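Local coordinates for putative uncharacterized protein (Helicobacter pylori, PDB 3TDG) that probably acts as a thiol-disulfide oxidoreductase of the DsbG type, with a thioredoxin-fold domain and reductase activity, at residues L196-M201 against I217-Y222; D70-N74 against L114-Q119. One frame throughout, in Å; residues are numbered along the deposited sequence.

Interaction 1: L196-M201 against I217-Y222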
ATOM      1  N   LEU A 196     -12.730 -33.885 -14.070  1.00 37.86           N
ATOM      2  CA  LEU A 196     -13.120 -34.876 -15.067  1.00 37.79           C
ATOM      3  C   LEU A 196     -12.838 -34.359 -16.460  1.00 37.09           C
ATOM      4  O   LEU A 196     -12.411 -35.107 -17.347  1.00 36.73           O
ATOM      5  CB  LEU A 196     -14.629 -35.200 -14.927  1.00 38.55           C
ATOM      6  CG  LEU A 196     -15.107 -35.899 -13.637  1.00 41.73           C
ATOM      7  CD1 LEU A 196     -16.665 -35.922 -13.502  1.00 44.11           C
ATOM      8  CD2 LEU A 196     -14.560 -37.321 -13.530  1.00 41.90           C
ATOM      9  N   ILE A 197     -13.090 -33.067 -16.669  1.00 36.80           N
ATOM     10  CA  ILE A 197     -12.755 -32.444 -17.934  1.00 36.07           C
ATOM     11  C   ILE A 197     -11.234 -32.514 -18.207  1.00 36.25           C
ATOM     12  O   ILE A 197     -10.826 -32.821 -19.328  1.00 36.59           O
ATOM     13  CB  ILE A 197     -13.353 -30.990 -18.074  1.00 36.89           C
ATOM     14  CG1 ILE A 197     -14.847 -31.062 -18.447  1.00 36.66           C
ATOM     15  CG2 ILE A 197     -12.630 -30.191 -19.190  1.00 35.12           C
ATOM     16  CD1 ILE A 197     -15.681 -29.845 -18.030  1.00 34.61           C
ATOM     17  N   GLN A 198     -10.413 -32.233 -17.198  1.00 36.64           N
ATOM     18  CA  GLN A 198      -8.944 -32.309 -17.347  1.00 37.52           C
ATOM     19  C   GLN A 198      -8.556 -33.751 -17.721  1.00 38.33           C
ATOM     20  O   GLN A 198      -7.754 -33.977 -18.631  1.00 38.05           O
ATOM     21  CB  GLN A 198      -8.228 -31.911 -16.042  1.00 36.75           C
ATOM     22  CG  GLN A 198      -8.165 -30.403 -15.757  1.00 37.32           C
ATOM     23  CD  GLN A 198      -7.498 -29.652 -16.881  1.00 35.27           C
ATOM     24  OE1 GLN A 198      -6.393 -29.987 -17.279  1.00 37.26           O
ATOM     25  NE2 GLN A 198      -8.189 -28.669 -17.439  1.00 33.93           N
ATOM     26  N   GLU A 199      -9.126 -34.720 -17.004  1.00 39.23           N
ATOM     27  CA  GLU A 199      -8.812 -36.141 -17.256  1.00 41.15           C
ATOM     28  C   GLU A 199      -9.235 -36.543 -18.651  1.00 40.79           C
ATOM     29  O   GLU A 199      -8.476 -37.149 -19.384  1.00 40.66           O
ATOM     30  CB  GLU A 199      -9.481 -37.025 -16.207  1.00 41.49           C
ATOM     31  CG  GLU A 199      -9.286 -38.537 -16.395  1.00 46.37           C
ATOM     32  CD  GLU A 199      -9.868 -39.313 -15.215  1.00 51.09           C
ATOM     33  OE1 GLU A 199     -11.105 -39.309 -15.045  1.00 52.64           O
ATOM     34  OE2 GLU A 199      -9.085 -39.889 -14.428  1.00 55.04           O
ATOM     35  N   GLU A 200     -10.448 -36.156 -19.031  1.00 41.41           N
ATOM     36  CA  GLU A 200     -10.982 -36.538 -20.318  1.00 41.87           C
ATOM     37  C   GLU A 200     -10.251 -35.849 -21.484  1.00 41.57           C
ATOM     38  O   GLU A 200     -10.068 -36.463 -22.543  1.00 41.60           O
ATOM     39  CB  GLU A 200     -12.502 -36.293 -20.328  1.00 43.13           C
ATOM     40  CG  GLU A 200     -13.198 -36.656 -21.612  1.00 47.79           C
ATOM     41  CD  GLU A 200     -14.136 -37.858 -21.482  1.00 54.00           C
ATOM     42  OE1 GLU A 200     -15.188 -37.731 -20.799  1.00 54.45           O
ATOM     43  OE2 GLU A 200     -13.813 -38.922 -22.073  1.00 56.81           O
ATOM     44  N   MET A 201      -9.822 -34.591 -21.296  1.00 40.42           N
ATOM     45  CA  MET A 201      -9.032 -33.889 -22.324  1.00 40.22           C
ATOM     46  C   MET A 201      -7.641 -34.509 -22.543  1.00 39.13           C
ATOM     47  O   MET A 201      -7.179 -34.577 -23.669  1.00 38.68           O
ATOM     48  CB  MET A 201      -8.878 -32.388 -22.008  1.00 40.62           C
ATOM     49  CG  MET A 201     -10.134 -31.551 -22.321  1.00 42.91           C
ATOM     50  SD  MET A 201     -10.742 -31.738 -24.031  1.00 48.75           S
ATOM     51  CE  MET A 201     -12.453 -31.275 -23.766  1.00 48.72           C
ATOM     52  N   ILE A 217     -17.172 -33.489 -25.504  1.00 43.92           N
ATOM     53  CA  ILE A 217     -16.787 -33.785 -24.131  1.00 43.34           C
ATOM     54  C   ILE A 217     -17.287 -32.671 -23.211  1.00 42.32           C
ATOM     55  O   ILE A 217     -17.869 -32.945 -22.174  1.00 42.64           O
ATOM     56  CB  ILE A 217     -15.240 -33.981 -23.994  1.00 43.75           C
ATOM     57  CG1 ILE A 217     -14.843 -35.342 -24.578  1.00 44.82           C
ATOM     58  CG2 ILE A 217     -14.790 -33.848 -22.541  1.00 42.86           C
ATOM     59  CD1 ILE A 217     -13.374 -35.431 -24.989  1.00 46.54           C
ATOM     60  N   LEU A 218     -17.075 -31.423 -23.609  1.00 41.54           N
ATOM     61  CA  LEU A 218     -17.496 -30.275 -22.790  1.00 41.47           C
ATOM     62  C   LEU A 218     -19.024 -30.246 -22.594  1.00 41.34           C
ATOM     63  O   LEU A 218     -19.515 -30.139 -21.476  1.00 40.80           O
ATOM     64  CB  LEU A 218     -16.972 -28.966 -23.401  1.00 40.70           C
ATOM     65  CG  LEU A 218     -15.456 -28.713 -23.296  1.00 40.66           C
ATOM     66  CD1 LEU A 218     -15.026 -27.565 -24.201  1.00 38.96           C
ATOM     67  CD2 LEU A 218     -15.015 -28.453 -21.840  1.00 37.73           C
ATOM     68  N   GLU A 219     -19.760 -30.373 -23.696  1.00 42.20           N
ATOM     69  CA  GLU A 219     -21.231 -30.421 -23.668  1.00 42.93           C
ATOM     70  C   GLU A 219     -21.731 -31.579 -22.825  1.00 43.01           C
ATOM     71  O   GLU A 219     -22.609 -31.407 -21.971  1.00 43.05           O
ATOM     72  CB  GLU A 219     -21.787 -30.480 -25.096  1.00 43.31           C
ATOM     73  CG  GLU A 219     -21.431 -29.237 -25.895  1.00 45.05           C
ATOM     74  CD  GLU A 219     -21.887 -29.292 -27.348  1.00 49.84           C
ATOM     75  OE1 GLU A 219     -22.109 -30.401 -27.881  1.00 51.50           O
ATOM     76  OE2 GLU A 219     -22.004 -28.210 -27.965  1.00 51.98           O
ATOM     77  N   LYS A 220     -21.132 -32.753 -23.015  1.00 43.09           N
ATOM     78  CA  LYS A 220     -21.500 -33.921 -22.212  1.00 43.16           C
ATOM     79  C   LYS A 220     -21.403 -33.569 -20.716  1.00 42.83           C
ATOM     80  O   LYS A 220     -22.370 -33.770 -19.963  1.00 43.51           O
ATOM     81  CB  LYS A 220     -20.624 -35.144 -22.578  1.00 43.23           C
ATOM     82  CG  LYS A 220     -20.898 -36.419 -21.738  1.00 46.00           C
ATOM     83  CD  LYS A 220     -19.953 -37.591 -22.095  1.00 48.39           C
ATOM     84  CE  LYS A 220     -18.589 -37.466 -21.393  1.00 50.44           C
ATOM     85  NZ  LYS A 220     -17.602 -38.502 -21.851  1.00 52.61           N
ATOM     86  N   ILE A 221     -20.265 -33.018 -20.285  1.00 41.63           N
ATOM     87  CA  ILE A 221     -20.027 -32.805 -18.843  1.00 40.75           C
ATOM     88  C   ILE A 221     -20.711 -31.543 -18.286  1.00 40.37           C
ATOM     89  O   ILE A 221     -21.128 -31.522 -17.116  1.00 40.62           O
ATOM     90  CB  ILE A 221     -18.491 -32.864 -18.483  1.00 41.18           C
ATOM     91  CG1 ILE A 221     -17.948 -34.277 -18.738  1.00 42.23           C
ATOM     92  CG2 ILE A 221     -18.242 -32.455 -17.029  1.00 40.12           C
ATOM     93  CD1 ILE A 221     -16.430 -34.390 -18.803  1.00 44.35           C
ATOM     94  N   TYR A 222     -20.844 -30.512 -19.125  1.00 39.91           N
ATOM     95  CA  TYR A 222     -21.537 -29.283 -18.735  1.00 40.08           C
ATOM     96  C   TYR A 222     -23.055 -29.500 -18.554  1.00 40.92           C
ATOM     97  O   TYR A 222     -23.707 -28.788 -17.786  1.00 40.00           O
ATOM     98  CB  TYR A 222     -21.280 -28.164 -19.748  1.00 39.80           C
ATOM     99  CG  TYR A 222     -20.102 -27.258 -19.419  1.00 39.03           C
ATOM    100  CD1 TYR A 222     -20.299 -25.899 -19.192  1.00 39.89           C
ATOM    101  CD2 TYR A 222     -18.793 -27.760 -19.336  1.00 40.70           C
ATOM    102  CE1 TYR A 222     -19.236 -25.044 -18.897  1.00 38.84           C
ATOM    103  CE2 TYR A 222     -17.705 -26.905 -19.032  1.00 40.60           C
ATOM    104  CZ  TYR A 222     -17.953 -25.548 -18.818  1.00 39.62           C
ATOM    105  OH  TYR A 222     -16.936 -24.695 -18.505  1.00 39.08           O
TER
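Helices 188-206 and 211-222 pack as a near-antiparallel pair: over these short segments the axes approach to 10.6 Å and their N-to-C directions differ by 153°. The interface is mostly aliphatic. I197, I217 and I221 all adopt the m,t rotamer. I197 CD1 thereby lies 3.7 Å from Y222 CE2, at the ring edge, I197 CG1 3.7 Å from I221 CD1 and I197 CG2 4.0 Å from L218 CD2. M201 starts with CA-to-CB sideways, but its m,m,t chain carries the methyl across the gap, bringing M201 CE within 3.7 Å of I217 CG2 and 4.0 Å of L218 CG. E200 keeps chi1 in t, but its chi2 (112°) falls between wells: E200 CG rests 3.4 Å from I217 CG2, and a bend at chi3 of K220 (82°) helps close the salt bridge, K220 NZ to E200 OE1 at 2.7 Å. Y222 hydrogen-bonds through OH to S155 OG, and the Y222 side chain touches the residues of a presumed thioredoxin-type CxxC. The apolar side of this helix pair lies against the mixed sheet: I197 and L218 touch both strand 137-139 and strand 177-182, M201 reaches I137, and Y222 packs on M180 and V182.

Interaction 2: D70-N74 against L114-Q119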
ATOM      1  N   ASP A  70       8.786   0.037 -21.493  1.00 44.87           N
ATOM      2  CA  ASP A  70       8.667  -1.242 -20.782  1.00 45.97           C
ATOM      3  C   ASP A  70       7.249  -1.483 -20.252  1.00 46.02           C
ATOM      4  O   ASP A  70       6.646  -2.517 -20.539  1.00 46.55           O
ATOM      5  CB  ASP A  70       9.693  -1.347 -19.639  1.00 46.69           C
ATOM      6  CG  ASP A  70      11.142  -1.173 -20.119  1.00 48.79           C
ATOM      7  OD1 ASP A  70      11.977  -0.635 -19.359  1.00 53.65           O
ATOM      8  OD2 ASP A  70      11.447  -1.570 -21.255  1.00 50.64           O
ATOM      9  N   THR A  71       6.722  -0.525 -19.490  1.00 45.04           N
ATOM     10  CA  THR A  71       5.418  -0.663 -18.850  1.00 44.29           C
ATOM     11  C   THR A  71       4.267  -0.193 -19.740  1.00 43.84           C
ATOM     12  O   THR A  71       3.108  -0.524 -19.479  1.00 44.07           O
ATOM     13  CB  THR A  71       5.375   0.158 -17.559  1.00 44.55           C
ATOM     14  OG1 THR A  71       5.612   1.538 -17.878  1.00 43.54           O
ATOM     15  CG2 THR A  71       6.429  -0.351 -16.521  1.00 44.16           C
ATOM     16  N   LYS A  72       4.597   0.580 -20.776  1.00 42.95           N
ATOM     17  CA  LYS A  72       3.619   1.284 -21.627  1.00 42.78           C
ATOM     18  C   LYS A  72       2.808   2.359 -20.862  1.00 41.74           C
ATOM     19  O   LYS A  72       1.888   2.951 -21.426  1.00 41.54           O
ATOM     20  CB  LYS A  72       2.676   0.313 -22.381  1.00 43.54           C
ATOM     21  CG  LYS A  72       3.365  -0.862 -23.088  1.00 45.62           C
ATOM     22  CD  LYS A  72       4.305  -0.371 -24.163  1.00 48.56           C
ATOM     23  CE  LYS A  72       5.052  -1.533 -24.790  1.00 52.32           C
ATOM     24  NZ  LYS A  72       6.191  -0.987 -25.564  1.00 53.95           N
ATOM     25  N   TYR A  73       3.170   2.619 -19.602  1.00 40.66           N
ATOM     26  CA  TYR A  73       2.566   3.705 -18.826  1.00 39.52           C
ATOM     27  C   TYR A  73       2.819   5.052 -19.493  1.00 39.00           C
ATOM     28  O   TYR A  73       3.902   5.290 -20.047  1.00 37.84           O
ATOM     29  CB  TYR A  73       3.082   3.720 -17.381  1.00 39.96           C
ATOM     30  CG  TYR A  73       2.643   2.520 -16.567  1.00 40.85           C
ATOM     31  CD1 TYR A  73       1.452   1.853 -16.863  1.00 42.20           C
ATOM     32  CD2 TYR A  73       3.396   2.070 -15.483  1.00 43.31           C
ATOM     33  CE1 TYR A  73       1.031   0.765 -16.116  1.00 43.65           C
ATOM     34  CE2 TYR A  73       2.978   0.971 -14.726  1.00 44.32           C
ATOM     35  CZ  TYR A  73       1.801   0.325 -15.059  1.00 44.94           C
ATOM     36  OH  TYR A  73       1.356  -0.758 -14.336  1.00 47.54           O
ATOM     37  N   ASN A  74       1.792   5.904 -19.484  1.00 38.48           N
ATOM     38  CA  ASN A  74       1.915   7.267 -19.972  1.00 38.55           C
ATOM     39  C   ASN A  74       2.331   8.142 -18.808  1.00 38.08           C
ATOM     40  O   ASN A  74       1.700   8.110 -17.752  1.00 38.02           O
ATOM     41  CB  ASN A  74       0.602   7.777 -20.555  1.00 39.05           C
ATOM     42  CG  ASN A  74       0.241   7.119 -21.877  1.00 40.65           C
ATOM     43  OD1 ASN A  74       0.708   6.021 -22.213  1.00 42.96           O
ATOM     44  ND2 ASN A  74      -0.618   7.787 -22.626  1.00 39.39           N
ATOM     45  N   LEU A 114      -5.709   5.683 -18.394  1.00 43.35           N
ATOM     46  CA  LEU A 114      -4.979   4.839 -19.347  1.00 43.66           C
ATOM     47  C   LEU A 114      -4.048   3.834 -18.653  1.00 42.95           C
ATOM     48  O   LEU A 114      -4.002   2.672 -19.049  1.00 43.08           O
ATOM     49  CB  LEU A 114      -4.198   5.699 -20.353  1.00 43.86           C
ATOM     50  CG  LEU A 114      -5.068   6.494 -21.340  1.00 46.40           C
ATOM     51  CD1 LEU A 114      -4.253   7.578 -22.038  1.00 47.23           C
ATOM     52  CD2 LEU A 114      -5.762   5.574 -22.380  1.00 45.82           C
ATOM     53  N   ASN A 115      -3.328   4.282 -17.622  1.00 42.24           N
ATOM     54  CA  ASN A 115      -2.362   3.432 -16.912  1.00 42.15           C
ATOM     55  C   ASN A 115      -3.064   2.373 -16.058  1.00 42.42           C
ATOM     56  O   ASN A 115      -2.564   1.255 -15.938  1.00 41.64           O
ATOM     57  CB  ASN A 115      -1.407   4.245 -16.023  1.00 40.62           C
ATOM     58  CG  ASN A 115      -0.503   5.181 -16.816  1.00 40.49           C
ATOM     59  OD1 ASN A 115      -0.398   5.072 -18.025  1.00 36.52           O
ATOM     60  ND2 ASN A 115       0.131   6.139 -16.121  1.00 37.08           N
ATOM     61  N   ALA A 116      -4.198   2.737 -15.457  1.00 42.65           N
ATOM     62  CA  ALA A 116      -5.025   1.769 -14.733  1.00 43.68           C
ATOM     63  C   ALA A 116      -5.473   0.617 -15.650  1.00 44.25           C
ATOM     64  O   ALA A 116      -5.407  -0.548 -15.254  1.00 44.73           O
ATOM     65  CB  ALA A 116      -6.237   2.453 -14.062  1.00 43.99           C
ATOM     66  N   THR A 117      -5.907   0.943 -16.868  1.00 44.79           N
ATOM     67  CA  THR A 117      -6.285  -0.068 -17.873  1.00 45.63           C
ATOM     68  C   THR A 117      -5.092  -0.928 -18.321  1.00 45.42           C
ATOM     69  O   THR A 117      -5.216  -2.152 -18.466  1.00 44.27           O
ATOM     70  CB  THR A 117      -6.892   0.583 -19.135  1.00 45.37           C
ATOM     71  OG1 THR A 117      -8.034   1.352 -18.756  1.00 48.81           O
ATOM     72  CG2 THR A 117      -7.332  -0.471 -20.149  1.00 46.72           C
ATOM     73  N   GLN A 118      -3.954  -0.270 -18.565  1.00 44.94           N
ATOM     74  CA  GLN A 118      -2.736  -0.958 -18.985  1.00 44.63           C
ATOM     75  C   GLN A 118      -2.302  -1.967 -17.910  1.00 44.60           C
ATOM     76  O   GLN A 118      -1.985  -3.113 -18.222  1.00 43.74           O
ATOM     77  CB  GLN A 118      -1.621   0.057 -19.294  1.00 44.54           C
ATOM     78  CG  GLN A 118      -0.271  -0.576 -19.630  1.00 44.55           C
ATOM     79  CD  GLN A 118      -0.350  -1.496 -20.844  1.00 47.11           C
ATOM     80  OE1 GLN A 118      -0.932  -1.140 -21.870  1.00 46.25           O
ATOM     81  NE2 GLN A 118       0.246  -2.685 -20.730  1.00 47.41           N
ATOM     82  N   GLN A 119      -2.321  -1.536 -16.648  1.00 44.63           N
ATOM     83  CA  GLN A 119      -1.951  -2.378 -15.523  1.00 45.52           C
ATOM     84  C   GLN A 119      -2.907  -3.555 -15.402  1.00 46.09           C
ATOM     85  O   GLN A 119      -2.499  -4.674 -15.092  1.00 45.70           O
ATOM     86  CB  GLN A 119      -1.979  -1.558 -14.236  1.00 45.92           C
ATOM     87  CG  GLN A 119      -1.589  -2.302 -12.958  1.00 47.67           C
ATOM     88  CD  GLN A 119      -1.648  -1.402 -11.733  1.00 51.23           C
ATOM     89  OE1 GLN A 119      -0.664  -1.237 -11.013  1.00 52.98           O
ATOM     90  NE2 GLN A 119      -2.803  -0.794 -11.504  1.00 53.38           N
TER
HETATM   91  O   HOH W   1       2.252  -2.707 -18.140  1.00 48.00           O
HETATM   92  O   HOH W   2       2.467  -0.669 -12.015  1.00 60.58           O
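An ST turn in the loop of the hairpin formed by strands 62-67 and 74-79 docks onto a helix. In this turn Y73 N donates to T71 OG1 at 3.2 Å, with an N-H...O angle of 158°. K72, at phi/psi 64/7, takes a left-handed conformation that lets the chain reverse. The side-chain amide of N115 pairs with the backbone of N74 through two hydrogen bonds. N74 N donates to N115 OD1 (2.8 Å, 162°), and N115 ND2 donates to N74 O (3.0 Å, 172°); the two nearly linear bonds fix the amide's orientation and occupy both its ends. Close packing accompanies them, with Y73 CA 3.4 Å from N115 OD1. The Y73 side chain then runs obliquely toward the Q119 end of the segment, placing Y73 OH 3.4 Å from Q119 CB and Y73 CE1 4.0 Å from Q118 CG. Q118 CG also lies 3.4 Å from T71 O. Water 1 joins T71 O (2.7 Å from the water O) to Q118 NE2 (3.3 Å), while water 2 is 2.6 Å from Y73 OH and makes a weak bond to Q119 OE1 (3.3 Å). This surface contact therefore attaches the end of the hairpin, just where strand 74-79 begins, to the long helix 98-129; N74 touches V65 and K72 touches E67 on strand 62-67.

The contacts belong to two separate parts of the chain: their centres are 38 Å apart, the nearest atoms about 25 Å, and they do not touch. Interaction 2 comes first in sequence, both its segments preceding those of interaction 1. It joins the four-stranded antiparallel sheet of the DsbG N-terminal region to helix 98-129; that helix runs on toward strand 137-139, the edge of the mixed sheet on which the helices of interaction 1 pack. The two contacts share neither helix nor sheet. This separation fits a DsbG-like architecture, with an N-terminal domain and a long helix leading to a thioredoxin-fold domain that carries the presumed CxxC site.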